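Local coordinates for protein D-threo-3-hydroxyaspartate dehydratase (Delftia, PDB 3WQC) that catalyses the pyridoxal 5'-phosphate-dependent deamination of D-threo-3-hydroxyaspartate to oxaloacetate and ammonia, and also acts as a dehydratase on D-serine, at residues Leu18-Ala23 and Leu271-Gly276; Tyr248-Leu253 and Asp265-Val270; Arg256-Cys261 and Ala300-Asp305. All blocks are in the same frame, centred on the assembly; numbering follows the deposited sequence.

Overall arrangement
From the N terminus, the chain passes residues 18-23, and contact 1 brings them to strand 268-278 nearly 250 residues later, so the loop it closes includes the whole parallel barrel sheet. Contact 2 is nested inside that loop: residues 248-253, leaving the barrel, turn back against 265-270 at the start of the same strand, where V270 packs on A22 and P21. Contact 3 crosses both, running from the end of helix 253-258 to the loop at 300-305. It touches contact 2, where F251 meets C261, but stays about 17 Å from contact 1 at the nearest atoms. Together they join the barrel exit, the mixed sheet and the loop between helix 290-293 and strand 310-312.

Contact 1. Residues Leu18-Ala23 and Leu271-Gly276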
loop_
_atom_site.group_PDB
_atom_site.type_symbol
_atom_site.label_atom_id
_atom_site.label_comp_id
_atom_site.label_asym_id
_atom_site.label_seq_id
_atom_site.Cartn_x
_atom_site.Cartn_y
_atom_site.Cartn_z
ATOM N N LEU B 18 -8.118 14.423 -15.612
ATOM C CA LEU B 18 -7.624 14.003 -14.288
ATOM C C LEU B 18 -6.098 14.097 -14.175
ATOM O O LEU B 18 -5.368 13.841 -15.181
ATOM C CB LEU B 18 -7.986 12.524 -14.068
ATOM C CG LEU B 18 -9.464 12.272 -13.673
ATOM C CD1 LEU B 18 -9.726 10.788 -13.648
ATOM C CD2 LEU B 18 -9.908 12.979 -12.365
ATOM N N ASP B 19 -5.583 14.406 -13.000
ATOM C CA ASP B 19 -4.151 14.138 -12.794
ATOM C C ASP B 19 -3.954 12.631 -12.628
ATOM O O ASP B 19 -4.943 11.863 -12.360
ATOM C CB ASP B 19 -3.690 14.864 -11.538
ATOM C CG ASP B 19 -2.128 14.957 -11.408
ATOM O OD1 ASP B 19 -1.401 14.736 -12.436
ATOM O OD2 ASP B 19 -1.631 15.281 -10.276
ATOM N N THR B 20 -2.725 12.185 -12.885
ATOM C CA THR B 20 -2.379 10.773 -12.763
ATOM C C THR B 20 -1.271 10.634 -11.696
ATOM O O THR B 20 -0.507 11.575 -11.409
ATOM C CB THR B 20 -1.807 10.253 -14.088
ATOM O OG1 THR B 20 -0.744 11.096 -14.542
ATOM C CG2 THR B 20 -2.929 10.184 -15.123
ATOM N N PRO B 21 -1.227 9.515 -10.989
ATOM C CA PRO B 21 -2.130 8.356 -11.187
ATOM C C PRO B 21 -3.513 8.557 -10.544
ATOM O O PRO B 21 -3.632 9.336 -9.593
ATOM C CB PRO B 21 -1.383 7.194 -10.443
ATOM C CG PRO B 21 -0.625 7.914 -9.359
ATOM C CD PRO B 21 -0.214 9.284 -9.932
ATOM N N ALA B 22 -4.511 7.815 -11.040
ATOM C CA ALA B 22 -5.874 7.874 -10.476
ATOM C C ALA B 22 -6.442 6.475 -10.537
ATOM O O ALA B 22 -6.160 5.689 -11.488
ATOM C CB ALA B 22 -6.752 8.813 -11.314
ATOM N N ALA B 23 -7.268 6.116 -9.543
ATOM C CA ALA B 23 -7.910 4.775 -9.524
ATOM C C ALA B 23 -9.308 4.926 -10.160
ATOM O O ALA B 23 -10.202 5.610 -9.586
ATOM C CB ALA B 23 -7.972 4.324 -8.061
ATOM N N LEU B 271 -5.085 4.876 -13.908
ATOM C CA LEU B 271 -4.761 5.808 -15.012
ATOM C C LEU B 271 -3.353 6.331 -14.770
ATOM O O LEU B 271 -3.067 6.757 -13.665
ATOM C CB LEU B 271 -5.782 6.960 -14.941
ATOM C CG LEU B 271 -5.731 7.975 -16.140
ATOM C CD1 LEU B 271 -6.177 7.295 -17.445
ATOM C CD2 LEU B 271 -6.621 9.163 -15.756
ATOM N N ALA B 272 -2.461 6.288 -15.798
ATOM C CA ALA B 272 -1.076 6.647 -15.628
ATOM C C ALA B 272 -0.653 7.439 -16.831
ATOM O O ALA B 272 -1.227 7.244 -17.899
ATOM C CB ALA B 272 -0.202 5.371 -15.499
ATOM N N THR B 273 0.361 8.250 -16.674
ATOM C CA THR B 273 0.971 8.967 -17.794
ATOM C C THR B 273 2.375 8.481 -18.070
ATOM O O THR B 273 3.176 8.251 -17.100
ATOM C CB THR B 273 1.054 10.503 -17.438
ATOM O OG1 THR B 273 -0.277 10.996 -17.277
ATOM C CG2 THR B 273 1.670 11.331 -18.560
ATOM N N VAL B 274 2.769 8.429 -19.387
ATOM C CA VAL B 274 4.139 8.145 -19.708
ATOM C C VAL B 274 5.007 9.423 -19.475
ATOM O O VAL B 274 4.677 10.514 -20.006
ATOM C CB VAL B 274 4.229 7.752 -21.204
ATOM C CG1 VAL B 274 5.729 7.588 -21.564
ATOM C CG2 VAL B 274 3.532 6.391 -21.412
ATOM N N ILE B 275 6.040 9.320 -18.624
ATOM C CA ILE B 275 6.857 10.449 -18.277
ATOM C C ILE B 275 8.319 10.316 -18.760
ATOM O O ILE B 275 9.127 11.244 -18.599
ATOM C CB ILE B 275 6.850 10.694 -16.732
ATOM C CG1 ILE B 275 7.368 9.447 -15.988
ATOM C CG2 ILE B 275 5.433 11.048 -16.268
ATOM C CD1 ILE B 275 7.584 9.678 -14.460
ATOM N N GLY B 276 8.657 9.215 -19.427
ATOM C CA GLY B 276 10.035 9.077 -19.914
ATOM C C GLY B 276 10.245 7.729 -20.544
ATOM O O GLY B 276 9.295 6.929 -20.627
#
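L271 offers a worked example of a leucine followed atom by atom across an antiparallel strand pair. L271 CB stands on the same face of the sheet as A22, 4.2 Å from A22 CB; with CG anti to the backbone N (chi1 -173°), the branch is then carried to the methyl of T20, CG2 to CG 3.7 Å, the two side chains crossing at about a right angle. At the tip, CD2 touches both that methyl and L18, whose CB is 4.0 Å from CD2. Beneath this apolar layer A22 and L271 form an antiparallel hydrogen-bonded pair. L271 N gives the shorter bond, 2.8 Å to A22 O, while A22 N returns a longer one of 3.2 Å to a lone pair of L271 O. That carbonyl also receives a CA-H...O contact from P21 (CA to O 3.1 Å), just after the cis peptide bond that leads the chain into the strand. The polar side of T20 is turned elsewhere: OG1 accepts a hydrogen bond from T273 OG1 at 2.8 Å and is bonded in turn to OD2 of D287, whose OD1 takes T273 N, so one carboxylate serves both threonines. Here the N-terminal strand 22-26 is added to the C-terminal beta domain, as in the alanine racemase-like fold. D19 makes a salt bridge to R101 of the second subunit, which puts the 18-21 loop where the two subunits of this assembly meet, while strand 268-278 is paired through A272 with strand 354-358 and strand 22-26 through A23 with strand 371-375.

Contact 2. Residues Tyr248-Leu253 and Asp265-Val270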
loop_
_atom_site.group_PDB
_atom_site.type_symbol
_atom_site.label_atom_id
_atom_site.label_comp_id
_atom_site.label_asym_id
_atom_site.label_seq_id
_atom_site.Cartn_x
_atom_site.Cartn_y
_atom_site.Cartn_z
ATOM N N TYR B 248 -14.929 -9.474 -5.864
ATOM C CA TYR B 248 -15.723 -9.592 -7.109
ATOM C C TYR B 248 -16.263 -8.249 -7.597
ATOM O O TYR B 248 -16.596 -8.137 -8.791
ATOM C CB TYR B 248 -16.910 -10.584 -6.879
ATOM C CG TYR B 248 -18.049 -9.874 -6.173
ATOM C CD1 TYR B 248 -18.089 -9.712 -4.773
ATOM C CD2 TYR B 248 -19.138 -9.315 -6.912
ATOM C CE1 TYR B 248 -19.096 -9.004 -4.138
ATOM C CE2 TYR B 248 -20.109 -8.583 -6.287
ATOM C CZ TYR B 248 -20.157 -8.470 -4.919
ATOM O OH TYR B 248 -21.158 -7.775 -4.290
ATOM N N VAL B 249 -16.506 -7.282 -6.737
ATOM C CA VAL B 249 -17.117 -6.048 -7.152
ATOM C C VAL B 249 -16.288 -5.417 -8.278
ATOM O O VAL B 249 -16.885 -4.825 -9.255
ATOM C CB VAL B 249 -17.399 -5.088 -5.940
ATOM C CG1 VAL B 249 -16.099 -4.524 -5.296
ATOM C CG2 VAL B 249 -18.321 -3.913 -6.335
ATOM N N PHE B 250 -14.954 -5.541 -8.157
ATOM C CA PHE B 250 -14.065 -5.061 -9.227
ATOM C C PHE B 250 -13.377 -6.132 -10.021
ATOM O O PHE B 250 -13.005 -5.907 -11.203
ATOM C CB PHE B 250 -12.957 -4.114 -8.642
ATOM C CG PHE B 250 -13.528 -2.930 -7.870
ATOM C CD1 PHE B 250 -14.721 -2.236 -8.290
ATOM C CD2 PHE B 250 -12.829 -2.450 -6.760
ATOM C CE1 PHE B 250 -15.197 -1.106 -7.576
ATOM C CE2 PHE B 250 -13.291 -1.310 -6.079
ATOM C CZ PHE B 250 -14.474 -0.664 -6.456
ATOM N N PHE B 251 -13.073 -7.283 -9.403
ATOM C CA PHE B 251 -12.142 -8.254 -9.910
ATOM C C PHE B 251 -10.726 -7.675 -10.101
ATOM O O PHE B 251 -10.511 -6.478 -9.810
ATOM C CB PHE B 251 -12.641 -9.003 -11.214
ATOM C CG PHE B 251 -13.816 -9.912 -10.947
ATOM C CD1 PHE B 251 -13.642 -11.031 -10.102
ATOM C CD2 PHE B 251 -15.048 -9.696 -11.570
ATOM C CE1 PHE B 251 -14.690 -11.968 -9.934
ATOM C CE2 PHE B 251 -16.117 -10.616 -11.372
ATOM C CZ PHE B 251 -15.905 -11.744 -10.567
ATOM N N ASP B 252 -9.802 -8.526 -10.521
ATOM C CA ASP B 252 -8.405 -8.179 -10.676
ATOM C C ASP B 252 -7.693 -9.282 -11.381
ATOM O O ASP B 252 -8.354 -10.283 -11.812
ATOM C CB ASP B 252 -7.767 -7.779 -9.318
ATOM C CG ASP B 252 -7.806 -8.924 -8.291
ATOM O OD1 ASP B 252 -7.787 -10.104 -8.753
ATOM O OD2 ASP B 252 -7.855 -8.662 -7.067
ATOM N N LEU B 253 -6.381 -9.139 -11.611
ATOM C CA LEU B 253 -5.684 -10.145 -12.401
ATOM C C LEU B 253 -5.422 -11.454 -11.646
ATOM O O LEU B 253 -5.376 -12.531 -12.246
ATOM C CB LEU B 253 -4.336 -9.616 -12.891
ATOM C CG LEU B 253 -4.531 -8.406 -13.884
ATOM C CD1 LEU B 253 -3.152 -7.749 -14.055
ATOM C CD2 LEU B 253 -5.080 -8.935 -15.214
ATOM N N ASP B 265 -13.474 -8.282 -17.394
ATOM C CA ASP B 265 -14.402 -8.029 -16.267
ATOM C C ASP B 265 -13.779 -7.147 -15.189
ATOM O O ASP B 265 -14.544 -6.762 -14.262
ATOM C CB ASP B 265 -14.853 -9.377 -15.608
ATOM C CG ASP B 265 -15.414 -10.350 -16.642
ATOM O OD1 ASP B 265 -16.076 -9.871 -17.603
ATOM O OD2 ASP B 265 -15.167 -11.581 -16.602
ATOM N N VAL B 266 -12.504 -6.762 -15.306
ATOM C CA VAL B 266 -11.822 -6.038 -14.231
ATOM C C VAL B 266 -12.259 -4.581 -14.327
ATOM O O VAL B 266 -12.038 -3.923 -15.373
ATOM C CB VAL B 266 -10.296 -6.214 -14.351
ATOM C CG1 VAL B 266 -9.532 -5.394 -13.299
ATOM C CG2 VAL B 266 -9.886 -7.680 -14.198
ATOM N N ALA B 267 -12.956 -4.116 -13.286
ATOM C CA ALA B 267 -13.584 -2.791 -13.271
ATOM C C ALA B 267 -12.646 -1.706 -12.755
ATOM O O ALA B 267 -12.968 -0.551 -12.864
ATOM C CB ALA B 267 -14.942 -2.863 -12.530
ATOM N N LEU B 268 -11.560 -2.067 -12.091
ATOM C CA LEU B 268 -10.673 -1.055 -11.473
ATOM C C LEU B 268 -9.376 -1.031 -12.313
ATOM O O LEU B 268 -8.783 -2.098 -12.636
ATOM C CB LEU B 268 -10.297 -1.515 -10.049
ATOM C CG LEU B 268 -9.319 -0.606 -9.297
ATOM C CD1 LEU B 268 -9.892 0.823 -9.140
ATOM C CD2 LEU B 268 -8.929 -1.273 -7.955
ATOM N N SER B 269 -8.951 0.174 -12.706
ATOM C CA SER B 269 -7.687 0.302 -13.380
ATOM C C SER B 269 -7.018 1.582 -12.840
ATOM O O SER B 269 -7.723 2.467 -12.285
ATOM C CB SER B 269 -7.818 0.398 -14.953
ATOM O OG SER B 269 -8.587 1.541 -15.310
ATOM N N VAL B 270 -5.711 1.691 -13.025
ATOM C CA VAL B 270 -4.999 2.897 -12.542
ATOM C C VAL B 270 -4.621 3.664 -13.824
ATOM O O VAL B 270 -3.839 3.176 -14.664
ATOM C CB VAL B 270 -3.762 2.554 -11.727
ATOM C CG1 VAL B 270 -2.912 3.783 -11.430
ATOM C CG2 VAL B 270 -4.206 1.829 -10.432
#
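A single, nearly straight hydrogen bond joins the two backbones, from A267 N to F250 O (2.7 Å, N-H...O angle 170°) in the plane of the carbonyl. The same oxygen takes a CA-H...O contact from V266, CA to O 3.3 Å. N33 of helix 27-44 is a shared polar partner, its ND2 bonding both V249 O and D265 O. Here the chain leaves the TIM barrel of the alanine racemase-like fold for the beta domain: the segments cross almost perpendicularly, and D252 is the N-cap of helix 253-258, its OD1 accepting M255 N and its OD2 bonded to A362 N. Among apolar contacts, F250 CB meets L268 CB at 4.0 Å, and its ring, which carries V249 CG1 over one face, stands edge-to-face with Y372; F251 CB packs on V266 CG2. Other contacts set carbon against polar backbone atoms. The F251 ring presents its edge to D265 O, CD2 to O 4.0 Å. V266 spreads its methyls over the peptide between F251 and D252, CG1 3.8 Å from F251 O and CG2 3.8 Å from D252 N, both buried without a partner. An alanine here would lose both methyls and would probably loosen the packing beside the N-cap.

Contact 3. Residues Arg256-Cys261 and Ala300-Asp305; sequences RNIGVC and ARQKQD
N257 carries its amide with CG anti to the carbonyl carbon (chi1 -78°), which sends the group off the last turn of helix 253-258 straight at the loop 300-305; R256 has CG anti to its backbone N and then bends at chi2, so that its guanidinium comes round beside that amide. The helix ends here in a Schellman motif with G259, at positive phi, as its C-prime residue, V260 N bonding M255 O and G259 N bonding R256 O. The amide of N257 is held by three hydrogen bonds that leave little doubt about its rotation. ND2 gives one to Q302 OE1, 2.9 Å and nearly in the amide plane of N257, though it reaches that oxygen from above the Q302 carbonyl plane. Its second goes to the backbone O of Q304, also 2.9 Å, meeting a lone pair of that carbonyl. OD1 accepts from R256 NH1 at 2.8 Å, almost along the C=O axis and in the guanidinium plane. Q304, extended beyond CG, brings OE1 to the same NH1 at 3.0 Å, with a weak bond from NH2; the guanidinium and amide planes are 69° apart. Q302 NE2 turns back to V254 O, so this one side chain reaches two points of the helix. The ammonium of K303 lies near the helix C terminus, where its charge would probably suit the carbonyls. It reaches them through water: one molecule bridges R256 O and NZ, and another sits 2.7 Å from N257 O and 2.9 Å from K303 NZ.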
loop_
_atom_site.group_PDB
_atom_site.type_symbol
_atom_site.label_atom_id
_atom_site.label_comp_id
_atom_site.label_asym_id
_atom_site.label_seq_id
_atom_site.Cartn_x
_atom_site.Cartn_y
_atom_site.Cartn_z
ATOM N N ARG B 256 -8.569 -13.231 -12.376
ATOM C CA ARG B 256 -8.508 -13.678 -13.787
ATOM C C ARG B 256 -7.677 -14.977 -13.849
ATOM O O ARG B 256 -8.096 -15.986 -14.500
ATOM C CB ARG B 256 -7.842 -12.588 -14.642
ATOM C CG ARG B 256 -7.782 -12.980 -16.114
ATOM C CD ARG B 256 -6.443 -13.688 -16.405
ATOM N NE ARG B 256 -6.195 -13.818 -17.841
ATOM C CZ ARG B 256 -5.124 -14.439 -18.363
ATOM N NH1 ARG B 256 -4.173 -14.994 -17.577
ATOM N NH2 ARG B 256 -4.993 -14.487 -19.696
ATOM N N ASN B 257 -6.515 -15.039 -13.168
ATOM C CA ASN B 257 -5.686 -16.206 -13.191
ATOM C C ASN B 257 -6.305 -17.417 -12.449
ATOM O O ASN B 257 -6.066 -18.588 -12.848
ATOM C CB ASN B 257 -4.333 -15.938 -12.631
ATOM C CG ASN B 257 -3.437 -15.203 -13.612
ATOM O OD1 ASN B 257 -3.659 -15.296 -14.841
ATOM N ND2 ASN B 257 -2.350 -14.592 -13.105
ATOM N N ILE B 258 -7.095 -17.147 -11.401
ATOM C CA ILE B 258 -7.789 -18.230 -10.695
ATOM C C ILE B 258 -8.828 -18.821 -11.655
ATOM O O ILE B 258 -9.123 -20.047 -11.563
ATOM C CB ILE B 258 -8.468 -17.690 -9.381
ATOM C CG1 ILE B 258 -7.343 -17.480 -8.374
ATOM C CG2 ILE B 258 -9.475 -18.749 -8.790
ATOM C CD1 ILE B 258 -7.813 -16.545 -7.229
ATOM N N GLY B 259 -9.380 -17.989 -12.544
ATOM C CA GLY B 259 -10.269 -18.446 -13.624
ATOM C C GLY B 259 -11.704 -18.078 -13.428
ATOM O O GLY B 259 -12.559 -18.637 -14.118
ATOM N N VAL B 260 -11.992 -17.179 -12.489
ATOM C CA VAL B 260 -13.379 -16.826 -12.159
ATOM C C VAL B 260 -13.800 -15.528 -12.848
ATOM O O VAL B 260 -14.983 -15.128 -12.738
ATOM C CB VAL B 260 -13.619 -16.801 -10.655
ATOM C CG1 VAL B 260 -13.357 -18.243 -10.072
ATOM C CG2 VAL B 260 -12.751 -15.736 -9.978
ATOM N N CYS B 261 -12.900 -14.896 -13.641
ATOM C CA CYS B 261 -13.354 -13.768 -14.447
ATOM C C CYS B 261 -12.347 -13.700 -15.620
ATOM O O CYS B 261 -11.305 -14.381 -15.639
ATOM C CB CYS B 261 -13.325 -12.428 -13.654
ATOM S SG CYS B 261 -11.695 -11.863 -13.201
ATOM N N ALA B 300 2.596 -13.276 -9.466
ATOM C CA ALA B 300 3.966 -13.801 -9.686
ATOM C C ALA B 300 4.027 -15.325 -9.638
ATOM O O ALA B 300 4.763 -15.928 -10.418
ATOM C CB ALA B 300 4.982 -13.242 -8.732
ATOM N N ARG B 301 3.224 -15.933 -8.824
ATOM C CA ARG B 301 3.299 -17.406 -8.727
ATOM C C ARG B 301 2.188 -18.108 -9.529
ATOM O O ARG B 301 2.046 -19.337 -9.455
ATOM C CB ARG B 301 3.119 -17.822 -7.287
ATOM C CG ARG B 301 1.748 -17.386 -6.699
ATOM C CD ARG B 301 1.691 -15.876 -6.499
ATOM N NE ARG B 301 2.874 -15.452 -5.719
ATOM C CZ ARG B 301 2.895 -15.270 -4.395
ATOM N NH1 ARG B 301 1.809 -15.411 -3.647
ATOM N NH2 ARG B 301 4.025 -14.915 -3.818
ATOM N N GLN B 302 1.332 -17.379 -10.212
ATOM C CA GLN B 302 0.211 -17.944 -10.904
ATOM C C GLN B 302 0.605 -18.306 -12.346
ATOM O O GLN B 302 1.784 -18.181 -12.697
ATOM C CB GLN B 302 -0.952 -16.961 -10.924
ATOM C CG GLN B 302 -1.525 -16.697 -9.526
ATOM C CD GLN B 302 -2.745 -15.840 -9.683
ATOM O OE1 GLN B 302 -2.635 -14.676 -10.182
ATOM N NE2 GLN B 302 -3.924 -16.298 -9.205
ATOM N N LYS B 303 -0.353 -18.734 -13.177
ATOM C CA LYS B 303 -0.028 -19.239 -14.498
ATOM C C LYS B 303 0.494 -18.146 -15.422
ATOM O O LYS B 303 1.148 -18.440 -16.403
ATOM C CB LYS B 303 -1.247 -19.950 -15.163
ATOM C CG LYS B 303 -2.478 -19.036 -15.500
ATOM C CD LYS B 303 -3.781 -19.797 -15.842
ATOM C CE LYS B 303 -4.833 -18.867 -16.427
ATOM N NZ LYS B 303 -6.024 -19.685 -16.833
ATOM N N GLN B 304 0.163 -16.901 -15.144
ATOM C CA GLN B 304 0.637 -15.795 -15.955
ATOM C C GLN B 304 1.027 -14.614 -15.034
ATOM O O GLN B 304 0.187 -14.038 -14.318
ATOM C CB GLN B 304 -0.444 -15.361 -16.941
ATOM C CG GLN B 304 0.148 -14.223 -17.807
ATOM C CD GLN B 304 -0.694 -13.992 -19.063
ATOM O OE1 GLN B 304 -1.733 -14.625 -19.261
ATOM N NE2 GLN B 304 -0.261 -13.100 -19.892
ATOM N N ASP B 305 2.306 -14.276 -15.070
ATOM C CA ASP B 305 2.821 -13.180 -14.207
ATOM C C ASP B 305 2.597 -11.859 -14.918
ATOM O O ASP B 305 3.102 -11.680 -16.069
ATOM C CB ASP B 305 4.311 -13.457 -13.973
ATOM C CG ASP B 305 4.978 -12.439 -13.073
ATOM O OD1 ASP B 305 4.323 -11.498 -12.615
ATOM O OD2 ASP B 305 6.150 -12.653 -12.771
HETATM O O HOH W 1 -7.980 -17.239 -16.806
HETATM O O HOH W 2 -2.901 -19.399 -12.151
HETATM O O HOH W 3 -7.198 -20.570 -14.358
#